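PDB 2Q35: CurF from Lyngbya majuscula, which probably catalyses, through its crotonase-family ECH2 domain, the decarboxylation step of beta-branching on a growing polyketide chain. Local coordinates for residues Q152-T157 and K164-R169; I70-T73 and E78-D81. The protein carries 1 engineered substitution. One frame throughout, in Å; residues are numbered along the deposited sequence.

Contact 1 of 2, residues Q152-T157 and K164-R169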
# COMPACT_ATOMS: atom_id res chain seq x y z
N GLN A 152 9.54 -5.74 4.66
CA GLN A 152 9.96 -7.15 4.81
C GLN A 152 11.47 -7.32 4.60
O GLN A 152 12.19 -7.90 5.42
CB GLN A 152 9.22 -7.98 3.76
CG GLN A 152 9.19 -9.45 4.00
CD GLN A 152 7.96 -9.89 4.77
OE1 GLN A 152 7.35 -9.11 5.49
NE2 GLN A 152 7.61 -11.14 4.61
N GLU A 153 11.96 -6.80 3.50
CA GLU A 153 13.36 -7.06 3.18
C GLU A 153 14.31 -6.33 4.14
O GLU A 153 15.31 -6.91 4.59
CB GLU A 153 13.69 -6.71 1.74
CG GLU A 153 15.07 -7.20 1.34
CD GLU A 153 15.52 -6.66 -0.01
OE1 GLU A 153 14.87 -7.00 -1.02
OE2 GLU A 153 16.52 -5.92 -0.07
N MET A 154 14.01 -5.07 4.43
CA MET A 154 14.86 -4.31 5.34
C MET A 154 14.89 -4.93 6.74
O MET A 154 15.93 -5.03 7.35
CB MET A 154 14.41 -2.84 5.43
CG MET A 154 14.57 -2.08 4.13
SD MET A 154 14.13 -0.35 4.32
CE MET A 154 15.49 0.24 5.29
N ILE A 155 13.74 -5.40 7.21
CA ILE A 155 13.66 -5.97 8.57
C ILE A 155 14.38 -7.33 8.62
O ILE A 155 15.20 -7.58 9.50
CB ILE A 155 12.20 -6.09 9.05
CG1 ILE A 155 11.58 -4.69 9.16
CG2 ILE A 155 12.10 -6.78 10.40
CD1 ILE A 155 10.08 -4.68 9.47
N TYR A 156 14.10 -8.22 7.66
CA TYR A 156 14.77 -9.52 7.67
C TYR A 156 16.28 -9.47 7.50
O TYR A 156 16.99 -10.25 8.15
CB TYR A 156 14.22 -10.44 6.59
CG TYR A 156 13.02 -11.29 6.97
CD1 TYR A 156 13.19 -12.52 7.61
CD2 TYR A 156 11.73 -10.89 6.63
CE1 TYR A 156 12.08 -13.35 7.93
CE2 TYR A 156 10.62 -11.70 6.93
CZ TYR A 156 10.81 -12.93 7.57
OH TYR A 156 9.75 -13.75 7.88
N THR A 157 16.78 -8.63 6.60
CA THR A 157 18.22 -8.62 6.31
C THR A 157 19.05 -7.76 7.27
O THR A 157 20.24 -8.02 7.45
CB THR A 157 18.55 -8.15 4.87
OG1 THR A 157 18.28 -6.76 4.74
CG2 THR A 157 17.81 -8.97 3.81
N LYS A 164 19.40 6.26 -2.61
CA LYS A 164 19.25 6.00 -4.04
C LYS A 164 18.68 4.62 -4.31
O LYS A 164 17.82 4.45 -5.19
CB LYS A 164 20.60 6.17 -4.73
CG LYS A 164 20.50 6.10 -6.24
CD LYS A 164 21.87 6.28 -6.85
CE LYS A 164 21.76 6.44 -8.36
NZ LYS A 164 23.06 6.17 -9.03
N GLU A 165 19.15 3.63 -3.56
CA GLU A 165 18.69 2.25 -3.75
C GLU A 165 17.21 2.15 -3.36
O GLU A 165 16.43 1.46 -4.02
CB GLU A 165 19.54 1.28 -2.92
CG GLU A 165 21.02 1.25 -3.34
CD GLU A 165 21.86 0.30 -2.47
OE1 GLU A 165 22.03 0.56 -1.27
OE2 GLU A 165 22.36 -0.70 -3.02
N LEU A 166 16.82 2.87 -2.31
CA LEU A 166 15.42 2.85 -1.85
C LEU A 166 14.50 3.51 -2.89
O LEU A 166 13.41 3.02 -3.15
CB LEU A 166 15.28 3.54 -0.49
CG LEU A 166 16.06 2.91 0.68
CD1 LEU A 166 15.90 3.81 1.88
CD2 LEU A 166 15.54 1.50 0.94
N ALA A 167 14.96 4.62 -3.47
CA ALA A 167 14.23 5.32 -4.53
C ALA A 167 14.04 4.42 -5.74
O ALA A 167 12.94 4.37 -6.32
CB ALA A 167 14.99 6.59 -4.94
N GLU A 168 15.10 3.72 -6.13
CA GLU A 168 15.04 2.82 -7.28
C GLU A 168 14.07 1.69 -7.03
O GLU A 168 13.46 1.17 -7.96
CB GLU A 168 16.44 2.32 -7.64
CG GLU A 168 17.39 3.46 -8.00
CD GLU A 168 18.65 2.99 -8.69
OE1 GLU A 168 18.85 1.76 -8.82
OE2 GLU A 168 19.45 3.86 -9.11
N ARG A 169 13.88 1.37 -5.75
CA ARG A 169 13.00 0.33 -5.26
C ARG A 169 11.55 0.82 -5.14
O ARG A 169 10.64 0.04 -4.85
CB ARG A 169 13.50 -0.05 -3.88
CG ARG A 169 13.31 -1.45 -3.50
CD ARG A 169 14.32 -2.35 -4.19
NE ARG A 169 13.92 -3.71 -3.89
CZ ARG A 169 14.55 -4.52 -3.04
NH1 ARG A 169 15.67 -4.15 -2.43
NH2 ARG A 169 14.04 -5.72 -2.84

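Contact 2 of 2, residues I70-T73 and E78-D81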
# COMPACT_ATOMS: atom_id res chain seq x y z
N ILE A 70 25.72 -3.66 24.27
CA ILE A 70 26.59 -4.52 25.08
C ILE A 70 26.18 -4.44 26.56
O ILE A 70 26.11 -5.46 27.24
CB ILE A 70 28.10 -4.20 24.87
CG1 ILE A 70 28.54 -4.54 23.44
CG2 ILE A 70 28.97 -4.94 25.91
CD1 ILE A 70 28.56 -6.06 23.11
N ARG A 71 25.90 -3.22 27.05
CA ARG A 71 25.40 -3.04 28.42
C ARG A 71 24.10 -3.82 28.62
O ARG A 71 23.92 -4.49 29.64
CB ARG A 71 25.20 -1.55 28.73
CG ARG A 71 26.50 -0.77 28.92
CD ARG A 71 26.29 0.71 28.66
NE ARG A 71 25.68 1.39 29.80
CZ ARG A 71 25.03 2.55 29.73
NH1 ARG A 71 24.89 3.17 28.56
NH2 ARG A 71 24.51 3.09 30.83
N LYS A 72 23.22 -3.75 27.63
CA LYS A 72 21.96 -4.49 27.69
C LYS A 72 22.13 -6.01 27.77
O LYS A 72 21.31 -6.66 28.42
CB LYS A 72 21.05 -4.11 26.51
CG LYS A 72 19.56 -4.37 26.78
CD LYS A 72 18.65 -3.58 25.84
CE LYS A 72 18.45 -4.27 24.50
NZ LYS A 72 17.60 -5.48 24.66
N THR A 73 23.16 -6.58 27.13
CA THR A 73 23.37 -8.04 27.19
C THR A 73 23.66 -8.50 28.61
O THR A 73 23.40 -9.66 28.97
CB THR A 73 24.51 -8.55 26.25
OG1 THR A 73 25.78 -8.04 26.67
CG2 THR A 73 24.25 -8.17 24.79
N GLU A 78 17.52 -1.08 29.97
CA GLU A 78 16.32 -1.55 29.27
C GLU A 78 16.17 -0.79 27.95
O GLU A 78 16.89 0.17 27.70
CB GLU A 78 15.06 -1.33 30.12
CG GLU A 78 15.09 -2.00 31.50
CD GLU A 78 13.98 -1.48 32.41
OE1 GLU A 78 12.83 -1.35 31.94
OE2 GLU A 78 14.26 -1.22 33.61
N VAL A 79 15.20 -1.21 27.13
CA VAL A 79 14.96 -0.64 25.78
C VAL A 79 14.49 0.82 25.76
O VAL A 79 13.48 1.15 26.38
CB VAL A 79 13.93 -1.51 25.01
CG1 VAL A 79 13.57 -0.87 23.68
CG2 VAL A 79 14.45 -2.91 24.80
N LEU A 80 15.19 1.67 25.02
CA LEU A 80 14.82 3.07 24.85
C LEU A 80 13.59 3.16 23.93
O LEU A 80 13.53 2.48 22.91
CB LEU A 80 15.98 3.85 24.18
CG LEU A 80 17.31 3.99 24.93
CD1 LEU A 80 18.49 3.73 23.98
CD2 LEU A 80 17.43 5.35 25.59
N ASP A 81 12.65 4.03 24.27
CA ASP A 81 11.46 4.21 23.43
C ASP A 81 11.13 5.70 23.32
O ASP A 81 10.52 6.25 24.23
CB ASP A 81 10.28 3.45 24.03
CG ASP A 81 9.00 3.56 23.20
OD1 ASP A 81 8.98 4.20 22.12
OD2 ASP A 81 7.97 3.00 23.65

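Contact 1 of 2, residues Q152-T157 and K164-R169
E153 and R169 meet carboxylate to guanidinium across a helix-strand-helix segment of the crotonase fold, in which the short strand 161-162 links helix 148-157 to helix 163-168. The pair illustrates how two helices whose backbones stay well apart, with M154 CA and L166 CA 10.2 Å from each other, can be bridged by long side chains. With its CG anti to the backbone N (chi1 -170°) and its chain extended beyond, E153 covers part of the gap and R169 the larger share. R169 is bent at its second torsion, and the two side chains cross nearly at right angles. The salt bridge is two-pronged: R169 NH1 donates to E153 OE2 at 3.1 Å, on the syn side but well out of the carboxylate plane and close to the guanidinium plane, with an N-H...O angle of 161°. The second prong, R169 NH2 to E153 OE1, is modelled at 2.4 Å, so short that its exact length is doubtful. The planes of the two groups are turned 46° apart, so the prongs do not form a flat ring. Y161 also hydrogen-bonds to E153 OE2, helping to satisfy a carboxylate that is buried, while R169, more exposed, packs against Y184 of the second subunit.

Beside this polar bridge runs an apolar one. M154 and L166 also cross at about a right angle, and they touch through the sulfur and one methyl branch, M154 SD lying 4.1 Å from L166 CD2. Y161 of the linking strand touches both side chains. At its backbone end, E153 is tied to the next helical turn: T157 N and T157 OG1, each 3.0 Å from E153 O, approach that oxygen from opposite faces of its carbonyl plane.

Contact 2 of 2, residues I70-T73 and E78-D81
K72 reaches from helix 66-73 across to E78 and V79, in the irregular loop that leads to helix 83-87 of this crotonase fold. It is an instructive case of a lysine that makes contacts along its stem and finds its polar partner elsewhere. CB points toward the loop but is still distant, its nearest approach there being 5.8 Å to E78 N. From CB the chain continues with CG anti to the backbone N (chi1 -157°), which carries it outward from the helix; K72 CG comes to 5.0 Å from E78 CA. Contact proper begins at the next carbon, where K72 CD rests 4.3 Å from E78 C. It is thus the backbone of E78 that meets the lysine, for the side chain of E78 starts out from CA pointing away from the helix. Bends at the third and fourth torsions then turn the end of the lysine past V79. K72 CE lies 4.2 Å from V79 CG2, and the ammonium nitrogen passes the same methyl without bonding to it.

The tip is held by helix 197-230 instead: K72 NZ hydrogen-bonds to H226 NE2, and the lysine makes a cation-pi contact with F230. V79 touches L223 of the same long helix, so lysine and loop both pack on it. Glycerol, probably from the crystallisation liquor, lies about 3 Å from the K72 side chain at its nearest atoms, and L80 N hydrogen-bonds to glycerol.

Next to K72, T73 OG1 donates to I70 O, three residues back, at 2.7 Å and near the carbonyl plane. Across the gap, V79 has CG1 anti to its backbone N (chi1 175°), leaving CG2 as the branch that faces the lysine, 4.1 Å from K72 NZ.

Overall arrangement
The two contacts lie in series along one crotonase domain, their centres about 26 Å apart and their nearest atoms about 15 Å apart. Contact 1 joins helices 148-157 and 163-168 and is largely buried, with a second subunit of the trimer close by; contact 2 joins helix 66-73 to the irregular loop after it, is only partly buried, and is touched by no other protein chain. In both, a basic side chain bridges the gap. The arginine of 164-169 finds its acid within the opposite segment, whereas the lysine of 70-73 makes only van der Waals contacts with 78-81 and takes its polar partner from helix 197-230.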